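Local coordinates for uncharacterized protein Af_0446 (Archaeoglobus fulgidus DSM 4304, PDB 3BUT) that is of unknown function but, as a water stress and hypersensitive response domain protein with a beta-sandwich of the LEA_2 family, possibly binds lipid, at residues 15-28 against 63-77. The protein carries 4 engineered substitutions. Residues are numbered along the deposited sequence; the frame is centred on the assembly and turned at random.
Engineered in segment 63-77: Ala64 (natural residue Lys), Ala66 (natural residue Lys).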
# COMPACT_ATOMS: atom_id res chain seq x y z
N ASP A 15 8.21 5.16 8.85
CA ASP A 15 8.36 3.88 8.17
C ASP A 15 7.83 2.70 8.99
O ASP A 15 7.56 1.63 8.44
CB ASP A 15 9.82 3.66 7.73
CG ASP A 15 10.78 3.55 8.90
OD1 ASP A 15 10.50 4.11 9.99
OD2 ASP A 15 11.84 2.91 8.73
N SER A 16 7.67 2.90 10.30
CA SER A 16 7.19 1.86 11.22
C SER A 16 5.70 1.96 11.57
O SER A 16 5.05 0.94 11.82
CB SER A 16 8.02 1.85 12.51
OG SER A 16 7.68 2.94 13.34
N GLN A 17 5.17 3.18 11.59
CA GLN A 17 3.78 3.37 11.97
C GLN A 17 3.11 4.49 11.18
O GLN A 17 3.74 5.50 10.85
CB GLN A 17 3.67 3.63 13.48
CG GLN A 17 2.42 3.03 14.12
CD GLN A 17 2.42 3.12 15.64
OE1 GLN A 17 2.69 4.17 16.21
NE2 GLN A 17 2.11 2.01 16.30
N THR A 18 1.83 4.28 10.87
CA THR A 18 1.02 5.25 10.12
C THR A 18 -0.11 5.75 11.02
O THR A 18 -0.82 4.95 11.62
CB THR A 18 0.41 4.59 8.84
OG1 THR A 18 1.46 4.06 8.03
CG2 THR A 18 -0.41 5.59 8.03
N GLU A 19 -0.26 7.07 11.11
CA GLU A 19 -1.32 7.67 11.93
C GLU A 19 -2.39 8.33 11.08
O GLU A 19 -2.09 9.03 10.12
CB GLU A 19 -0.72 8.68 12.92
CG GLU A 19 -1.73 9.31 13.89
CD GLU A 19 -1.15 10.50 14.64
OE1 GLU A 19 0.01 10.88 14.37
OE2 GLU A 19 -1.86 11.07 15.49
N ILE A 20 -3.64 8.08 11.44
CA ILE A 20 -4.77 8.80 10.90
C ILE A 20 -5.35 9.59 12.06
O ILE A 20 -5.48 9.05 13.16
CB ILE A 20 -5.81 7.85 10.28
CG1 ILE A 20 -5.17 7.03 9.15
CG2 ILE A 20 -7.02 8.62 9.75
CD1 ILE A 20 -5.98 5.82 8.70
N VAL A 21 -5.67 10.86 11.83
CA VAL A 21 -6.24 11.71 12.87
C VAL A 21 -7.67 12.06 12.49
O VAL A 21 -7.91 12.64 11.43
CB VAL A 21 -5.42 13.01 13.08
CG1 VAL A 21 -5.97 13.81 14.25
CG2 VAL A 21 -3.95 12.70 13.31
N ALA A 22 -8.61 11.70 13.36
CA ALA A 22 -10.00 12.10 13.21
C ALA A 22 -10.27 13.26 14.15
O ALA A 22 -9.86 13.22 15.31
CB ALA A 22 -10.92 10.92 13.52
N LEU A 23 -10.92 14.30 13.64
CA LEU A 23 -11.30 15.45 14.46
C LEU A 23 -12.81 15.59 14.52
O LEU A 23 -13.45 15.96 13.53
CB LEU A 23 -10.69 16.75 13.94
CG LEU A 23 -9.16 16.91 13.91
CD1 LEU A 23 -8.82 18.34 13.52
CD2 LEU A 23 -8.52 16.55 15.23
N ALA A 24 -13.39 15.28 15.68
CA ALA A 24 -14.83 15.32 15.87
C ALA A 24 -15.27 16.53 16.69
O ALA A 24 -14.86 16.69 17.84
CB ALA A 24 -15.31 14.04 16.54
N LYS A 25 -16.09 17.38 16.09
CA LYS A 25 -16.70 18.50 16.79
C LYS A 25 -17.95 18.02 17.52
O LYS A 25 -18.94 17.63 16.90
CB LYS A 25 -17.05 19.62 15.80
CG LYS A 25 -17.57 20.93 16.42
CD LYS A 25 -16.45 21.77 17.06
CE LYS A 25 -16.93 23.19 17.37
NZ LYS A 25 -15.93 23.98 18.14
N VAL A 26 -17.90 18.03 18.85
CA VAL A 26 -19.04 17.62 19.66
C VAL A 26 -19.62 18.79 20.45
O VAL A 26 -18.90 19.63 20.95
CB VAL A 26 -18.70 16.45 20.63
CG1 VAL A 26 -18.34 15.20 19.85
CG2 VAL A 26 -17.58 16.82 21.58
N ARG A 27 -20.95 18.84 20.52
CA ARG A 27 -21.64 19.80 21.34
C ARG A 27 -22.30 19.07 22.51
O ARG A 27 -23.02 18.10 22.31
CB ARG A 27 -22.66 20.58 20.50
CG ARG A 27 -23.46 21.61 21.29
CD ARG A 27 -23.94 22.74 20.40
NE ARG A 27 -22.89 23.71 20.15
CZ ARG A 27 -22.71 24.84 20.84
NH1 ARG A 27 -23.53 25.15 21.84
NH2 ARG A 27 -21.72 25.65 20.53
N ASN A 28 -22.04 19.54 23.72
CA ASN A 28 -22.67 18.99 24.91
C ASN A 28 -24.07 19.57 25.12
O ASN A 28 -24.21 20.77 25.40
CB ASN A 28 -21.78 19.25 26.14
CG ASN A 28 -22.25 18.50 27.37
OD1 ASN A 28 -23.24 17.78 27.35
ND2 ASN A 28 -21.51 18.66 28.46
N PRO A 63 -20.85 21.93 29.90
CA PRO A 63 -22.27 21.98 29.51
C PRO A 63 -22.57 23.11 28.53
O PRO A 63 -22.06 24.21 28.72
CB PRO A 63 -23.00 22.27 30.82
CG PRO A 63 -22.08 21.93 31.89
CD PRO A 63 -20.69 21.94 31.37
N ALA A 64 -23.36 22.81 27.49
CA ALA A 64 -23.74 23.76 26.42
C ALA A 64 -22.60 24.26 25.51
O ALA A 64 -22.83 25.08 24.62
CB ALA A 64 -24.57 24.95 26.98
N SER A 65 -21.39 23.74 25.73
CA SER A 65 -20.22 24.12 24.93
C SER A 65 -19.95 23.10 23.84
O SER A 65 -20.41 21.96 23.92
CB SER A 65 -18.98 24.25 25.82
OG SER A 65 -18.83 25.56 26.30
N ALA A 66 -19.20 23.53 22.83
CA ALA A 66 -18.73 22.67 21.75
C ALA A 66 -17.21 22.53 21.79
O ALA A 66 -16.51 23.49 22.07
CB ALA A 66 -19.20 23.20 20.40
N THR A 67 -16.73 21.32 21.51
CA THR A 67 -15.30 20.98 21.63
C THR A 67 -14.88 20.08 20.47
O THR A 67 -15.61 19.16 20.11
CB THR A 67 -15.04 20.24 22.98
OG1 THR A 67 -15.37 21.10 24.07
CG2 THR A 67 -13.58 19.81 23.12
N THR A 68 -13.73 20.35 19.88
CA THR A 68 -13.15 19.42 18.91
C THR A 68 -12.37 18.34 19.66
O THR A 68 -11.45 18.64 20.42
CB THR A 68 -12.28 20.15 17.87
OG1 THR A 68 -13.10 21.07 17.14
CG2 THR A 68 -11.66 19.16 16.87
N LEU A 69 -12.77 17.09 19.45
CA LEU A 69 -12.07 15.93 19.99
C LEU A 69 -11.15 15.32 18.94
O LEU A 69 -11.52 15.24 17.77
CB LEU A 69 -13.06 14.86 20.45
CG LEU A 69 -14.24 15.17 21.38
CD1 LEU A 69 -14.93 13.87 21.73
CD2 LEU A 69 -13.81 15.91 22.62
N LYS A 70 -9.98 14.87 19.38
CA LYS A 70 -8.96 14.29 18.51
C LYS A 70 -8.78 12.80 18.80
O LYS A 70 -8.50 12.40 19.95
CB LYS A 70 -7.63 15.04 18.65
CG LYS A 70 -6.40 14.35 18.06
CD LYS A 70 -5.11 15.01 18.54
CE LYS A 70 -3.97 14.00 18.73
NZ LYS A 70 -3.32 13.57 17.45
N PHE A 71 -8.93 11.98 17.76
CA PHE A 71 -8.73 10.54 17.84
C PHE A 71 -7.54 10.15 16.96
O PHE A 71 -7.56 10.34 15.74
CB PHE A 71 -10.01 9.80 17.43
CG PHE A 71 -11.23 10.18 18.24
CD1 PHE A 71 -11.46 9.59 19.47
CD2 PHE A 71 -12.13 11.12 17.76
CE1 PHE A 71 -12.58 9.94 20.24
CE2 PHE A 71 -13.24 11.47 18.51
CZ PHE A 71 -13.47 10.88 19.75
N SER A 72 -6.50 9.63 17.59
CA SER A 72 -5.30 9.20 16.89
C SER A 72 -5.39 7.71 16.63
O SER A 72 -5.35 6.91 17.56
CB SER A 72 -4.06 9.53 17.73
OG SER A 72 -2.88 9.08 17.09
N LEU A 73 -5.51 7.35 15.36
CA LEU A 73 -5.64 5.95 14.97
C LEU A 73 -4.34 5.50 14.34
O LEU A 73 -4.00 5.93 13.24
CB LEU A 73 -6.80 5.78 13.98
CG LEU A 73 -8.07 6.61 14.19
CD1 LEU A 73 -8.98 6.49 12.98
CD2 LEU A 73 -8.81 6.21 15.45
N ARG A 74 -3.62 4.63 15.04
CA ARG A 74 -2.31 4.18 14.58
C ARG A 74 -2.34 2.77 14.00
O ARG A 74 -2.94 1.86 14.57
CB ARG A 74 -1.28 4.27 15.70
CG ARG A 74 -0.96 5.69 16.16
CD ARG A 74 -0.14 5.70 17.44
NE ARG A 74 -0.26 6.97 18.15
CZ ARG A 74 -1.22 7.26 19.02
NH1 ARG A 74 -1.24 8.45 19.61
NH2 ARG A 74 -2.18 6.38 19.30
N LEU A 75 -1.67 2.60 12.86
CA LEU A 75 -1.57 1.32 12.19
C LEU A 75 -0.15 0.79 12.24
O LEU A 75 0.77 1.41 11.71
CB LEU A 75 -2.01 1.42 10.73
CG LEU A 75 -3.43 1.86 10.38
CD1 LEU A 75 -3.49 3.34 10.13
CD2 LEU A 75 -3.86 1.13 9.13
N ASN A 76 0.02 -0.35 12.91
CA ASN A 76 1.25 -1.12 12.86
C ASN A 76 1.38 -1.73 11.47
O ASN A 76 0.47 -2.45 11.02
CB ASN A 76 1.24 -2.19 13.96
CG ASN A 76 2.44 -3.14 13.88
OD1 ASN A 76 2.26 -4.36 13.84
ND2 ASN A 76 3.65 -2.59 13.88
N ASN A 77 2.49 -1.46 10.79
CA ASN A 77 2.66 -1.87 9.40
C ASN A 77 2.83 -3.38 9.20
O ASN A 77 2.57 -3.90 8.11
CB ASN A 77 3.83 -1.12 8.77
CG ASN A 77 3.73 0.38 8.94
OD1 ASN A 77 2.67 0.97 8.73
ND2 ASN A 77 4.83 1.00 9.34
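Strands 17-27 and 66-76 pair antiparallel as the central and an outer strand of the three-stranded sheet of a beta-sandwich, joined by hydrogen-bonded pairs from Thr18-Leu75 to Val26-Thr67. Both bonds of the Ile20-Leu73 pair measure 2.8 Å from N to O. Past the strand end, Asn28 N still reaches Ser65 O at 2.9 Å, while the Asn28 amide itself turns to Val32 O, Val61 O and Asp30 N.

The face of Gln17, Glu19, Ser72 and Arg74 is largely polar. With CG anti to the backbone N (chi1 -176°), the extended chain carries the Glu19 carboxylate out from the sheet, OE2 toward Ser72 of the neighbouring strand, where Ser72 OG donates to Glu19 OE2 at 2.7 Å from above the carboxylate plane. In one of its two conformers Lys70 NZ lies 3.5 Å from Glu19 OE2, a doubtful salt bridge. Glu19 OE1 takes the N-H of Val12, so both carboxylate oxygens are held. A leucine in place of Glu19 would probably leave the Ser72 hydroxyl and the Val12 N-H without these acceptors. Ser72 OG also lies over the centre of one face of the Arg74 guanidinium, and Gln17 OE1 packs on Arg74 CD at 3.4 Å.

The opposite face is mainly apolar. Ala24 CB meets the ring edge of Phe71 at CE2 (3.8 Å), Val26 CG2 rests on Leu69 CG at 3.7 Å, and Ile20 CD1 touches Leu75 CD1 at 3.8 Å. Leu69, Leu73 and Leu75 also reach strand 34-45, and Tyr39 packs edge-to-face with Phe71. A largely polar outer face backed by a hydrophobic one turned to the second sheet is characteristic of an antiparallel beta-sandwich, consistent with the E-set clan of LEA_2.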